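Local coordinates for protein hydrazine synthase subunit beta (Candidatus Kuenenia stuttgartiensis, PDB 5C2V) that forms part of the hydrazine synthase complex, which condenses nitric oxide with ammonium to hydrazine, and may modulate passage of the hydroxylamine intermediate between the gamma and alpha active sites, at residues I29-S33 with G34-T38; V71-E75 with S76-S80; L246-L249 with N250-D253; A260-K264 with G265-Y269; I270-G274 with M275-T279. All coordinates share one frame; numbering follows the deposited sequence.

Interaction 1. Residues I29-S33 with G34-T38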
loop_
_atom_site.group_PDB
_atom_site.type_symbol
_atom_site.label_atom_id
_atom_site.label_comp_id
_atom_site.label_asym_id
_atom_site.label_seq_id
_atom_site.Cartn_x
_atom_site.Cartn_y
_atom_site.Cartn_z
ATOM N N ILE B 29 -8.176 -29.977 -51.645
ATOM C CA ILE B 29 -6.886 -29.394 -51.310
ATOM C C ILE B 29 -6.136 -28.948 -52.558
ATOM O O ILE B 29 -5.892 -29.746 -53.454
ATOM C CB ILE B 29 -6.002 -30.385 -50.532
ATOM C CG1 ILE B 29 -6.618 -30.723 -49.172
ATOM C CG2 ILE B 29 -4.623 -29.818 -50.354
ATOM C CD1 ILE B 29 -7.481 -31.963 -49.178
ATOM N N SER B 30 -5.758 -27.677 -52.613
ATOM C CA SER B 30 -4.973 -27.203 -53.741
ATOM C C SER B 30 -3.504 -27.491 -53.474
ATOM O O SER B 30 -2.935 -26.984 -52.514
ATOM C CB SER B 30 -5.193 -25.708 -53.975
ATOM O OG SER B 30 -6.551 -25.433 -54.267
ATOM N N ASN B 31 -2.895 -28.312 -54.322
ATOM C CA ASN B 31 -1.487 -28.643 -54.165
ATOM C C ASN B 31 -0.633 -27.723 -55.023
ATOM O O ASN B 31 -0.666 -27.797 -56.251
ATOM C CB ASN B 31 -1.232 -30.107 -54.530
ATOM C CG ASN B 31 -2.067 -31.067 -53.704
ATOM O OD1 ASN B 31 -2.314 -30.834 -52.520
ATOM N ND2 ASN B 31 -2.507 -32.155 -54.326
ATOM N N GLN B 32 0.137 -26.860 -54.369
ATOM C CA GLN B 32 0.906 -25.844 -55.073
ATOM C C GLN B 32 2.046 -26.462 -55.869
ATOM O O GLN B 32 2.297 -26.080 -57.013
ATOM C CB GLN B 32 1.456 -24.810 -54.087
ATOM C CG GLN B 32 2.075 -23.597 -54.755
ATOM C CD GLN B 32 2.870 -22.739 -53.795
ATOM O OE1 GLN B 32 3.600 -23.249 -52.944
ATOM N NE2 GLN B 32 2.732 -21.424 -53.924
ATOM N N SER B 33 2.732 -27.421 -55.260
ATOM C CA SER B 33 3.871 -28.066 -55.899
ATOM C C SER B 33 3.445 -29.290 -56.704
ATOM O O SER B 33 4.252 -29.885 -57.414
ATOM C CB SER B 33 4.912 -28.463 -54.850
ATOM O OG SER B 33 5.329 -27.339 -54.095
ATOM N N GLY B 34 2.174 -29.663 -56.589
ATOM C CA GLY B 34 1.658 -30.820 -57.296
ATOM C C GLY B 34 0.894 -30.464 -58.556
ATOM O O GLY B 34 0.602 -31.335 -59.376
ATOM N N HIS B 35 0.576 -29.179 -58.705
ATOM C CA HIS B 35 -0.179 -28.674 -59.851
ATOM C C HIS B 35 -1.492 -29.430 -60.036
ATOM O O HIS B 35 -1.920 -29.690 -61.162
ATOM C CB HIS B 35 0.665 -28.754 -61.126
ATOM C CG HIS B 35 2.034 -28.167 -60.977
ATOM N ND1 HIS B 35 2.286 -26.819 -61.125
ATOM C CD2 HIS B 35 3.224 -28.742 -60.690
ATOM C CE1 HIS B 35 3.572 -26.591 -60.937
ATOM N NE2 HIS B 35 4.166 -27.741 -60.672
ATOM N N SER B 36 -2.124 -29.778 -58.919
ATOM C CA SER B 36 -3.370 -30.536 -58.936
ATOM C C SER B 36 -4.188 -30.274 -57.676
ATOM O O SER B 36 -3.785 -29.499 -56.811
ATOM C CB SER B 36 -3.082 -32.032 -59.074
ATOM O OG SER B 36 -2.269 -32.494 -58.010
ATOM N N VAL B 37 -5.341 -30.928 -57.579
ATOM C CA VAL B 37 -6.213 -30.790 -56.417
ATOM C C VAL B 37 -6.594 -32.158 -55.858
ATOM O O VAL B 37 -7.103 -33.012 -56.580
ATOM C CB VAL B 37 -7.497 -30.004 -56.756
ATOM C CG1 VAL B 37 -8.459 -30.020 -55.577
ATOM C CG2 VAL B 37 -7.161 -28.575 -57.156
ATOM N N THR B 38 -6.344 -32.356 -54.568
ATOM C CA THR B 38 -6.640 -33.622 -53.909
ATOM C C THR B 38 -8.053 -33.640 -53.332
ATOM O O THR B 38 -8.462 -32.711 -52.630
ATOM C CB THR B 38 -5.632 -33.911 -52.779
ATOM O OG1 THR B 38 -4.299 -33.880 -53.304
ATOM C CG2 THR B 38 -5.897 -35.274 -52.156
#
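Asn31 carries its amide beside its own backbone N (chi1 -57°) and Thr38 swings its hydroxyl in the matching direction (chi1 -56°), which brings the two groups together although the side chains cross at roughly a right angle. Asn31 ND2 donates to Thr38 OG1 over 2.7 Å in a nearly straight bond (165°), with the hydroxyl oxygen lying in the amide plane, an arrangement that fixes the rotation of the amide. Ser36, on the same face, turns its OG to Glu50 on strand 46-52. Strands 26-31 and 36-41 form an antiparallel hairpin here, the middle pair of a four-stranded beta-propeller blade. Ile29 and Thr38 are a hydrogen-bonded pair: Ile29 N reaches Thr38 O and Thr38 N returns to Ile29 O, each over 2.9 Å. On the other face Ser30 and Val37 form a non-hydrogen-bonded pair, and the CG1 methyl of Val37 rests 3.3 Å from Ile29 O; Val37 also packs on Leu69 and Val71 of the next blade. In the connecting turn, Asn31 O takes weak hydrogen bonds from the N atoms of both Gly34 and His35. The His35 ring folds back over the bend so that Gln32 O stands 4.1 Å above one face, offset toward the rim, while ND1 of His35 is hydrogen-bonded to Gln56 N and NE2 lies by Tyr2 N.

Interaction 2. Residues V71-E75 with S76-S80. With CA (calcium ion), chain Q.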
loop_
_atom_site.group_PDB
_atom_site.type_symbol
_atom_site.label_atom_id
_atom_site.label_comp_id
_atom_site.label_asym_id
_atom_site.label_seq_id
_atom_site.Cartn_x
_atom_site.Cartn_y
_atom_site.Cartn_z
ATOM N N VAL B 71 -10.837 -23.600 -59.372
ATOM C CA VAL B 71 -9.489 -23.587 -58.816
ATOM C C VAL B 71 -8.677 -22.425 -59.377
ATOM O O VAL B 71 -8.750 -22.130 -60.568
ATOM C CB VAL B 71 -8.759 -24.915 -59.109
ATOM C CG1 VAL B 71 -7.403 -24.942 -58.432
ATOM C CG2 VAL B 71 -9.603 -26.095 -58.656
ATOM N N CYS B 72 -7.907 -21.762 -58.520
ATOM C CA CYS B 72 -7.074 -20.651 -58.966
ATOM C C CYS B 72 -5.663 -21.107 -59.296
ATOM O O CYS B 72 -4.898 -21.454 -58.401
ATOM C CB CYS B 72 -7.016 -19.559 -57.896
ATOM S SG CYS B 72 -8.409 -18.423 -57.898
ATOM N N ASN B 73 -5.311 -21.071 -60.578
ATOM C CA ASN B 73 -3.951 -21.377 -60.995
ATOM C C ASN B 73 -3.155 -20.086 -61.105
ATOM O O ASN B 73 -3.391 -19.261 -61.996
ATOM C CB ASN B 73 -3.946 -22.133 -62.323
ATOM C CG ASN B 73 -4.903 -23.310 -62.327
ATOM O OD1 ASN B 73 -4.619 -24.361 -61.750
ATOM N ND2 ASN B 73 -6.044 -23.142 -62.986
ATOM N N ALA B 74 -2.201 -19.930 -60.192
ATOM C CA ALA B 74 -1.492 -18.672 -60.008
ATOM C C ALA B 74 -0.460 -18.402 -61.094
ATOM O O ALA B 74 -0.420 -17.312 -61.668
ATOM C CB ALA B 74 -0.827 -18.660 -58.651
ATOM N N GLU B 75 0.377 -19.395 -61.371
ATOM C CA GLU B 75 1.439 -19.237 -62.355
ATOM C C GLU B 75 0.868 -19.191 -63.766
ATOM O O GLU B 75 1.364 -18.464 -64.627
ATOM C CB GLU B 75 2.461 -20.367 -62.235
ATOM C CG GLU B 75 3.633 -20.250 -63.198
ATOM C CD GLU B 75 4.423 -18.968 -63.004
ATOM O OE1 GLU B 75 5.405 -18.986 -62.232
ATOM O OE2 GLU B 75 4.069 -17.945 -63.626
ATOM N N SER B 76 -0.188 -19.964 -63.992
ATOM C CA SER B 76 -0.833 -20.013 -65.298
ATOM C C SER B 76 -1.667 -18.765 -65.555
ATOM O O SER B 76 -2.179 -18.575 -66.660
ATOM C CB SER B 76 -1.712 -21.259 -65.413
ATOM O OG SER B 76 -0.954 -22.436 -65.201
ATOM N N ASP B 77 -1.796 -17.926 -64.529
ATOM C CA ASP B 77 -2.629 -16.729 -64.595
ATOM C C ASP B 77 -4.059 -17.092 -64.991
ATOM O O ASP B 77 -4.701 -16.364 -65.749
ATOM C CB ASP B 77 -2.048 -15.710 -65.586
ATOM C CG ASP B 77 -0.802 -15.011 -65.059
ATOM O OD1 ASP B 77 0.297 -15.615 -65.052
ATOM O OD2 ASP B 77 -0.927 -13.837 -64.659
ATOM N N SER B 78 -4.557 -18.218 -64.483
ATOM C CA SER B 78 -5.851 -18.721 -64.938
ATOM C C SER B 78 -6.709 -19.326 -63.830
ATOM O O SER B 78 -6.318 -19.358 -62.665
ATOM C CB SER B 78 -5.645 -19.764 -66.040
ATOM O OG SER B 78 -5.005 -20.924 -65.536
ATOM N N VAL B 79 -7.894 -19.788 -64.219
ATOM C CA VAL B 79 -8.840 -20.435 -63.319
ATOM C C VAL B 79 -9.410 -21.692 -63.969
ATOM O O VAL B 79 -10.035 -21.623 -65.028
ATOM C CB VAL B 79 -10.003 -19.493 -62.938
ATOM C CG1 VAL B 79 -11.069 -20.251 -62.159
ATOM C CG2 VAL B 79 -9.493 -18.301 -62.141
ATOM N N SER B 80 -9.193 -22.838 -63.335
ATOM C CA SER B 80 -9.708 -24.102 -63.844
ATOM C C SER B 80 -11.112 -24.383 -63.321
ATOM O O SER B 80 -11.422 -24.093 -62.166
ATOM C CB SER B 80 -8.772 -25.252 -63.462
ATOM O OG SER B 80 -7.471 -25.045 -63.983
HETATM CA CA CA Q . 1.098 -13.806 -63.577
HETATM O O HOH W 1 3.437 -13.945 -63.091
HETATM O O HOH W 2 2.698 -13.295 -65.285
HETATM O O HOH W 3 1.128 -16.105 -63.078
HETATM O O HOH W 4 2.073 -14.552 -61.536
#
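Backbone hydrogen bonds join Val71 to Ser80 in both directions, Val71 N to Ser80 O and Ser80 N to Val71 O, each at 2.9 Å, and a second reciprocal pair ties Asn73 to Ser78. Asp77 and Ser78 both face Asn73, a G1 beta bulge at the end of this hairpin, and Asp77 N makes a weak bond to Ala74 O across the turn. The apolar part is small: Cys72 SG lies 4.4 Å from Val79 CG2. Metal coordination dominates the tip. Asp77 keeps CG anti to its carbonyl carbon (chi1 -73°), turning the carboxylate to the calcium ion, which it grips through both oxygens, OD1 at 2.5 Å and OD2 at 2.3 Å; four waters also bind it, and Asp97 contributes further. Glu75 OE2 comes within 4.7 Å of Asp77 OD1, so its charge may add to the negative potential around the cation. Strands 68-73 and 78-83 are the inner pair of their propeller blade; Cys72 and Val79 pack on Ile102 of strand 99-104 and Val113 of strand 110-115.

Interaction 3. Residues L246-L249 with N250-D253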
loop_
_atom_site.group_PDB
_atom_site.type_symbol
_atom_site.label_atom_id
_atom_site.label_comp_id
_atom_site.label_asym_id
_atom_site.label_seq_id
_atom_site.Cartn_x
_atom_site.Cartn_y
_atom_site.Cartn_z
ATOM N N LEU B 246 -2.331 -10.907 -31.528
ATOM C CA LEU B 246 -2.345 -12.365 -31.423
ATOM C C LEU B 246 -1.261 -12.934 -30.501
ATOM O O LEU B 246 -1.197 -14.144 -30.289
ATOM C CB LEU B 246 -2.216 -12.995 -32.809
ATOM C CG LEU B 246 -3.452 -12.847 -33.696
ATOM C CD1 LEU B 246 -3.124 -13.174 -35.143
ATOM C CD2 LEU B 246 -4.570 -13.741 -33.179
ATOM N N ASP B 247 -0.415 -12.068 -29.948
ATOM C CA ASP B 247 0.810 -12.528 -29.293
ATOM C C ASP B 247 0.794 -12.443 -27.768
ATOM O O ASP B 247 0.183 -11.544 -27.190
ATOM C CB ASP B 247 2.010 -11.729 -29.811
ATOM C CG ASP B 247 2.123 -11.753 -31.321
ATOM O OD1 ASP B 247 1.965 -12.838 -31.920
ATOM O OD2 ASP B 247 2.382 -10.683 -31.912
ATOM N N ASP B 248 1.474 -13.390 -27.128
ATOM C CA ASP B 248 1.832 -13.251 -25.721
ATOM C C ASP B 248 3.097 -12.405 -25.645
ATOM O O ASP B 248 3.632 -11.993 -26.675
ATOM C CB ASP B 248 2.058 -14.615 -25.059
ATOM C CG ASP B 248 0.811 -15.477 -25.052
ATOM O OD1 ASP B 248 -0.300 -14.918 -25.135
ATOM O OD2 ASP B 248 0.941 -16.716 -24.954
ATOM N N LEU B 249 3.581 -12.147 -24.435
ATOM C CA LEU B 249 4.815 -11.390 -24.279
ATOM C C LEU B 249 5.991 -12.181 -24.837
ATOM O O LEU B 249 6.740 -11.687 -25.677
ATOM C CB LEU B 249 5.066 -11.043 -22.811
ATOM C CG LEU B 249 6.356 -10.266 -22.531
ATOM C CD1 LEU B 249 6.297 -8.878 -23.149
ATOM C CD2 LEU B 249 6.633 -10.181 -21.040
ATOM N N ASN B 250 6.158 -13.403 -24.344
ATOM C CA ASN B 250 7.221 -14.287 -24.803
ATOM C C ASN B 250 6.789 -15.320 -25.853
ATOM O O ASN B 250 7.599 -16.140 -26.284
ATOM C CB ASN B 250 7.852 -14.990 -23.600
ATOM C CG ASN B 250 8.447 -14.010 -22.603
ATOM O OD1 ASN B 250 9.579 -13.554 -22.765
ATOM N ND2 ASN B 250 7.681 -13.673 -21.572
ATOM N N ASN B 251 5.521 -15.287 -26.258
ATOM C CA ASN B 251 5.017 -16.227 -27.262
ATOM C C ASN B 251 4.239 -15.518 -28.371
ATOM O O ASN B 251 3.217 -14.883 -28.117
ATOM C CB ASN B 251 4.138 -17.292 -26.602
ATOM C CG ASN B 251 4.042 -18.567 -27.426
ATOM O OD1 ASN B 251 4.147 -18.539 -28.652
ATOM N ND2 ASN B 251 3.839 -19.693 -26.751
ATOM N N TYR B 252 4.723 -15.643 -29.602
ATOM C CA TYR B 252 4.144 -14.926 -30.734
ATOM C C TYR B 252 3.581 -15.901 -31.761
ATOM O O TYR B 252 4.056 -17.029 -31.868
ATOM C CB TYR B 252 5.199 -14.024 -31.388
ATOM C CG TYR B 252 5.710 -12.916 -30.491
ATOM C CD1 TYR B 252 6.549 -13.193 -29.421
ATOM C CD2 TYR B 252 5.362 -11.592 -30.722
ATOM C CE1 TYR B 252 7.016 -12.190 -28.602
ATOM C CE2 TYR B 252 5.825 -10.579 -29.904
ATOM C CZ TYR B 252 6.651 -10.885 -28.845
ATOM O OH TYR B 252 7.118 -9.883 -28.027
ATOM N N ASP B 253 2.581 -15.474 -32.530
ATOM C CA ASP B 253 2.094 -16.325 -33.607
ATOM C C ASP B 253 2.674 -15.821 -34.917
ATOM O O ASP B 253 2.190 -14.845 -35.468
ATOM C CB ASP B 253 0.563 -16.295 -33.679
ATOM C CG ASP B 253 -0.097 -17.057 -32.549
ATOM O OD1 ASP B 253 0.458 -18.084 -32.118
ATOM O OD2 ASP B 253 -1.180 -16.629 -32.096
#
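Asp247 lies across Tyr252 at about a right angle, its carboxylate plane tilted 44° from the ring and its CG 3.3 Å from ring atom CD2. With CG anti to the carbonyl carbon (chi1 -54°), the carboxylate folds back toward the returning chain, where OD1 accepts from Asp253 N at 2.8 Å, a fairly straight bond (162°) met nearly along the C-O axis. Its other oxygen, OD2, is bonded to Asn228 N. Over one face of the Tyr252 ring stands Asp248 O, 3.8 Å above the plane and offset toward the rim. Asp248 and Asn251 run side by side, with carboxylate and amide planes close to perpendicular. The Asn250 side chain reaches the alpha subunit, where its OD1 is hydrogen-bonded to Arg270 of that chain. Three buried carboxylates crowd this loop between propeller blades, from strand 241-245 to strand 256-261, yet Arg315 and Arg309 bridge Asp248 and Arg277 bridges Asp253, so these two acids are probably held ionised.

Interaction 4. Residues A260-K264 with G265-Y269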
loop_
_atom_site.group_PDB
_atom_site.type_symbol
_atom_site.label_atom_id
_atom_site.label_comp_id
_atom_site.label_asym_id
_atom_site.label_seq_id
_atom_site.Cartn_x
_atom_site.Cartn_y
_atom_site.Cartn_z
ATOM N N ALA B 260 -10.992 -19.390 -40.574
ATOM C CA ALA B 260 -12.263 -20.087 -40.667
ATOM C C ALA B 260 -13.211 -19.549 -39.603
ATOM O O ALA B 260 -12.877 -19.516 -38.416
ATOM C CB ALA B 260 -12.067 -21.586 -40.510
ATOM N N MET B 261 -14.387 -19.112 -40.041
ATOM C CA MET B 261 -15.382 -18.539 -39.145
ATOM C C MET B 261 -16.432 -19.571 -38.757
ATOM O O MET B 261 -16.996 -20.247 -39.619
ATOM C CB MET B 261 -16.053 -17.327 -39.796
ATOM C CG MET B 261 -17.175 -16.712 -38.973
ATOM S SD MET B 261 -16.588 -15.912 -37.468
ATOM C CE MET B 261 -15.662 -14.540 -38.152
ATOM N N ASP B 262 -16.683 -19.695 -37.456
ATOM C CA ASP B 262 -17.719 -20.587 -36.949
ATOM C C ASP B 262 -19.071 -20.201 -37.543
ATOM O O ASP B 262 -19.394 -19.016 -37.625
ATOM C CB ASP B 262 -17.765 -20.538 -35.419
ATOM C CG ASP B 262 -18.698 -21.576 -34.826
ATOM O OD1 ASP B 262 -18.235 -22.703 -34.548
ATOM O OD2 ASP B 262 -19.894 -21.267 -34.642
ATOM N N PRO B 263 -19.857 -21.202 -37.971
ATOM C CA PRO B 263 -21.154 -20.968 -38.620
ATOM C C PRO B 263 -22.102 -20.102 -37.793
ATOM O O PRO B 263 -22.889 -19.348 -38.363
ATOM C CB PRO B 263 -21.724 -22.384 -38.793
ATOM C CG PRO B 263 -20.908 -23.257 -37.886
ATOM C CD PRO B 263 -19.552 -22.638 -37.873
ATOM N N LYS B 264 -22.041 -20.222 -36.471
ATOM C CA LYS B 264 -22.863 -19.395 -35.596
ATOM C C LYS B 264 -22.101 -18.172 -35.081
ATOM O O LYS B 264 -22.637 -17.374 -34.312
ATOM C CB LYS B 264 -23.398 -20.227 -34.430
ATOM C CG LYS B 264 -24.336 -21.341 -34.875
ATOM C CD LYS B 264 -24.902 -22.111 -33.698
ATOM C CE LYS B 264 -25.781 -23.261 -34.161
ATOM N NZ LYS B 264 -26.301 -24.056 -33.014
ATOM N N GLY B 265 -20.850 -18.032 -35.511
ATOM C CA GLY B 265 -20.037 -16.885 -35.143
ATOM C C GLY B 265 -19.484 -16.959 -33.733
ATOM O O GLY B 265 -19.158 -15.935 -33.132
ATOM N N LYS B 266 -19.376 -18.173 -33.204
ATOM C CA LYS B 266 -18.891 -18.376 -31.842
ATOM C C LYS B 266 -17.370 -18.284 -31.734
ATOM O O LYS B 266 -16.846 -17.697 -30.787
ATOM C CB LYS B 266 -19.355 -19.732 -31.306
ATOM C CG LYS B 266 -20.829 -20.022 -31.518
ATOM C CD LYS B 266 -21.314 -21.100 -30.564
ATOM C CE LYS B 266 -22.522 -21.824 -31.123
ATOM N NZ LYS B 266 -23.761 -21.541 -30.347
ATOM N N TYR B 267 -16.666 -18.865 -32.700
ATOM C CA TYR B 267 -15.209 -18.931 -32.639
ATOM C C TYR B 267 -14.540 -18.463 -33.926
ATOM O O TYR B 267 -15.139 -18.501 -35.000
ATOM C CB TYR B 267 -14.752 -20.358 -32.330
ATOM C CG TYR B 267 -15.262 -20.907 -31.020
ATOM C CD1 TYR B 267 -14.580 -20.672 -29.834
ATOM C CD2 TYR B 267 -16.422 -21.669 -30.969
ATOM C CE1 TYR B 267 -15.041 -21.175 -28.633
ATOM C CE2 TYR B 267 -16.891 -22.175 -29.774
ATOM C CZ TYR B 267 -16.196 -21.926 -28.608
ATOM O OH TYR B 267 -16.659 -22.429 -27.414
ATOM N N LEU B 268 -13.291 -18.024 -33.806
ATOM C CA LEU B 268 -12.481 -17.715 -34.979
ATOM C C LEU B 268 -11.265 -18.633 -35.028
ATOM O O LEU B 268 -10.599 -18.851 -34.014
ATOM C CB LEU B 268 -12.042 -16.250 -34.975
ATOM C CG LEU B 268 -11.246 -15.800 -36.204
ATOM C CD1 LEU B 268 -12.049 -16.025 -37.477
ATOM C CD2 LEU B 268 -10.830 -14.342 -36.081
ATOM N N TYR B 269 -10.985 -19.175 -36.210
ATOM C CA TYR B 269 -9.873 -20.106 -36.376
ATOM C C TYR B 269 -8.800 -19.512 -37.282
ATOM O O TYR B 269 -9.090 -19.088 -38.397
ATOM C CB TYR B 269 -10.374 -21.438 -36.938
ATOM C CG TYR B 269 -11.441 -22.088 -36.085
ATOM C CD1 TYR B 269 -12.776 -21.727 -36.211
ATOM C CD2 TYR B 269 -11.112 -23.058 -35.147
ATOM C CE1 TYR B 269 -13.752 -22.311 -35.430
ATOM C CE2 TYR B 269 -12.085 -23.652 -34.362
ATOM C CZ TYR B 269 -13.402 -23.273 -34.509
ATOM O OH TYR B 269 -14.379 -23.855 -33.735
#
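Asp262 and Tyr269 cross with carboxylate and ring planes only 27° apart, nearly coplanar, whereas Tyr267 lies alongside Asp262 with its ring steeply turned, at 74°. The carboxylate meets Tyr267 at the ring edge, OD1 standing 4.1 Å from CD2. Ala260 O likewise approaches the edge of the Tyr269 ring in its plane, 3.1 Å from CD1, while also accepting the backbone N-H of Tyr269. Because CG of Asp262 is anti to its N (chi1 -173°), the carboxylate hangs inside the bend, where OD2 takes Lys264 N at 3.0 Å from above the carboxylate plane, an Asx turn, and a weak bond from Lys266 N. This stabilises the type I beta turn from Asp262 to Gly265, closed by Gly265 N to Asp262 O at 2.7 Å. From the turn and just after it, Lys264 and Lys266 extend side by side, CD of the former 3.5 Å from CE of the latter, and their ammonium groups, NZ to NZ 4.5 Å, would be expected to repel. Met261, bent at chi2 and chi3, brings its CE to 4.0 Å from Leu268 CD1 on the opposite face from Ala260 and Tyr269. The hairpin joins the first two strands of its blade, 256-261 and 267-272: Met261 and Leu268 pack on Val196 of strand 190-197, and Ala260 and Tyr269 on Leu327 of strand 322-327.

Interaction 5. Residues I270-G274 with M275-T279; sequences IGVRG and MHRVT
Strands 270-272 and 277-279 run antiparallel, their axes 147° apart, with reciprocal backbone bonds pairing Ile270 with Thr279 and Val272 with Arg277, and His276 joins Arg277 opposite Val272 as a G1 beta bulge. They belong to the middle pair of a four-stranded propeller blade. Val272 is the hub of the side-chain packing. Its CG1 lies 3.7 Å from Met275 CB, the two side chains running alongside in the same direction, and its CG2 is 3.6 Å from Thr279 OG1, where the two cross at a slant. Arg277 holds CG between its backbone N and carbonyl carbon (chi1 64°) and then extends from CG to NE, which lays one face of the guanidinium over Met275, whose CB stands 3.6 Å above the plane, offset toward the rim. Round the bend, Gly274 O stands 3.4 Å above the plane of the His276 ring, offset toward the rim. ND1 of that ring is bonded to Gly321 N and NE2 to Asp52 of the gamma subunit. Arg277 NH2 is also hydrogen-bonded to Asn251 OD1, NH1 makes a weak bond to Met4 O of the alpha subunit, and Thr279 OG1 is bonded to Asp253. With a backbone N-H at ND1, the His276 proton is probably on NE2, facing the acid of the gamma chain, and the guanidinium ties this hairpin to the buried acidic loop 246-253.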
loop_
_atom_site.group_PDB
_atom_site.type_symbol
_atom_site.label_atom_id
_atom_site.label_comp_id
_atom_site.label_asym_id
_atom_site.label_seq_id
_atom_site.Cartn_x
_atom_site.Cartn_y
_atom_site.Cartn_z
ATOM N N ILE B 270 -7.563 -19.484 -36.795
ATOM C CA ILE B 270 -6.466 -18.854 -37.523
ATOM C C ILE B 270 -5.285 -19.792 -37.733
ATOM O O ILE B 270 -4.639 -20.214 -36.773
ATOM C CB ILE B 270 -5.953 -17.599 -36.790
ATOM C CG1 ILE B 270 -7.076 -16.575 -36.621
ATOM C CG2 ILE B 270 -4.772 -16.990 -37.535
ATOM C CD1 ILE B 270 -6.659 -15.340 -35.852
ATOM N N GLY B 271 -5.006 -20.122 -38.989
ATOM C CA GLY B 271 -3.796 -20.849 -39.310
ATOM C C GLY B 271 -2.581 -19.979 -39.054
ATOM O O GLY B 271 -2.460 -18.885 -39.608
ATOM N N VAL B 272 -1.676 -20.467 -38.216
ATOM C CA VAL B 272 -0.422 -19.778 -37.953
ATOM C C VAL B 272 0.695 -20.579 -38.595
ATOM O O VAL B 272 1.075 -21.656 -38.112
ATOM C CB VAL B 272 -0.154 -19.609 -36.447
ATOM C CG1 VAL B 272 1.062 -18.733 -36.224
ATOM C CG2 VAL B 272 -1.372 -19.014 -35.755
ATOM N N ARG B 273 1.226 -20.012 -39.674
ATOM C CA ARG B 273 2.107 -20.706 -40.602
ATOM C C ARG B 273 3.536 -20.796 -40.084
ATOM O O ARG B 273 4.186 -21.833 -40.203
ATOM C CB ARG B 273 2.075 -19.993 -41.955
ATOM C CG ARG B 273 2.547 -20.818 -43.137
ATOM C CD ARG B 273 2.512 -19.978 -44.404
ATOM N NE ARG B 273 2.609 -20.788 -45.614
ATOM C CZ ARG B 273 3.752 -21.089 -46.221
ATOM N NH1 ARG B 273 4.901 -20.646 -45.730
ATOM N NH2 ARG B 273 3.746 -21.833 -47.318
ATOM N N GLY B 274 4.018 -19.698 -39.512
ATOM C CA GLY B 274 5.365 -19.651 -38.979
ATOM C C GLY B 274 5.514 -20.503 -37.735
ATOM O O GLY B 274 6.527 -21.179 -37.552
ATOM N N MET B 275 4.504 -20.462 -36.873
ATOM C CA MET B 275 4.539 -21.206 -35.620
ATOM C C MET B 275 3.850 -22.564 -35.709
ATOM O O MET B 275 3.737 -23.267 -34.706
ATOM C CB MET B 275 3.915 -20.381 -34.495
ATOM C CG MET B 275 4.761 -19.193 -34.087
ATOM S SD MET B 275 6.492 -19.630 -33.830
ATOM C CE MET B 275 6.374 -20.623 -32.345
ATOM N N HIS B 276 3.374 -22.914 -36.900
ATOM C CA HIS B 276 2.807 -24.238 -37.162
ATOM C C HIS B 276 1.689 -24.625 -36.200
ATOM O O HIS B 276 1.723 -25.709 -35.617
ATOM C CB HIS B 276 3.900 -25.308 -37.098
ATOM C CG HIS B 276 5.185 -24.902 -37.747
ATOM N ND1 HIS B 276 5.272 -24.570 -39.083
ATOM C CD2 HIS B 276 6.435 -24.778 -37.246
ATOM C CE1 HIS B 276 6.521 -24.258 -39.374
ATOM N NE2 HIS B 276 7.248 -24.374 -38.280
ATOM N N ARG B 277 0.699 -23.755 -36.027
ATOM C CA ARG B 277 -0.365 -24.067 -35.072
ATOM C C ARG B 277 -1.660 -23.342 -35.396
ATOM O O ARG B 277 -1.648 -22.336 -36.083
ATOM C CB ARG B 277 0.084 -23.719 -33.651
ATOM C CG ARG B 277 0.335 -22.239 -33.428
ATOM C CD ARG B 277 1.186 -22.005 -32.192
ATOM N NE ARG B 277 1.351 -20.584 -31.905
ATOM C CZ ARG B 277 2.230 -20.093 -31.036
ATOM N NH1 ARG B 277 3.033 -20.908 -30.367
ATOM N NH2 ARG B 277 2.305 -18.784 -30.840
ATOM N N VAL B 278 -2.780 -23.851 -34.894
ATOM C CA VAL B 278 -4.061 -23.194 -35.130
ATOM C C VAL B 278 -4.524 -22.438 -33.890
ATOM O O VAL B 278 -4.752 -23.032 -32.837
ATOM C CB VAL B 278 -5.149 -24.198 -35.548
ATOM C CG1 VAL B 278 -6.491 -23.494 -35.686
ATOM C CG2 VAL B 278 -4.765 -24.881 -36.851
ATOM N N THR B 279 -4.658 -21.123 -34.023
ATOM C CA THR B 279 -5.110 -20.287 -32.919
ATOM C C THR B 279 -6.624 -20.112 -32.957
ATOM O O THR B 279 -7.178 -19.586 -33.923
ATOM C CB THR B 279 -4.432 -18.904 -32.940
ATOM O OG1 THR B 279 -3.057 -19.041 -32.561
ATOM C CG2 THR B 279 -5.119 -17.959 -31.968
#

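How the interactions relate
Interactions 1, 2 and 5 are propeller hairpins with buried strand pairs, whereas interaction 4 has an exposed turn and interaction 3 is a buried loop without regular strands. Interactions 1 and 2 sit in consecutive blades and meet through apolar side chains. Interactions 4 and 5 share strand 267-272 but use its opposite ends, and interaction 5 touches interaction 3 through charged groups. Chemistry differs with place: within the sheets the strand pairs rely on backbone bonds and apolar packing, the more exposed tips of 2 and 4 carry a metal-bound acid and neighbouring lysines, and at the interface with the alpha and gamma subunits the buried residues of 3 and 5 are held by charge pairs.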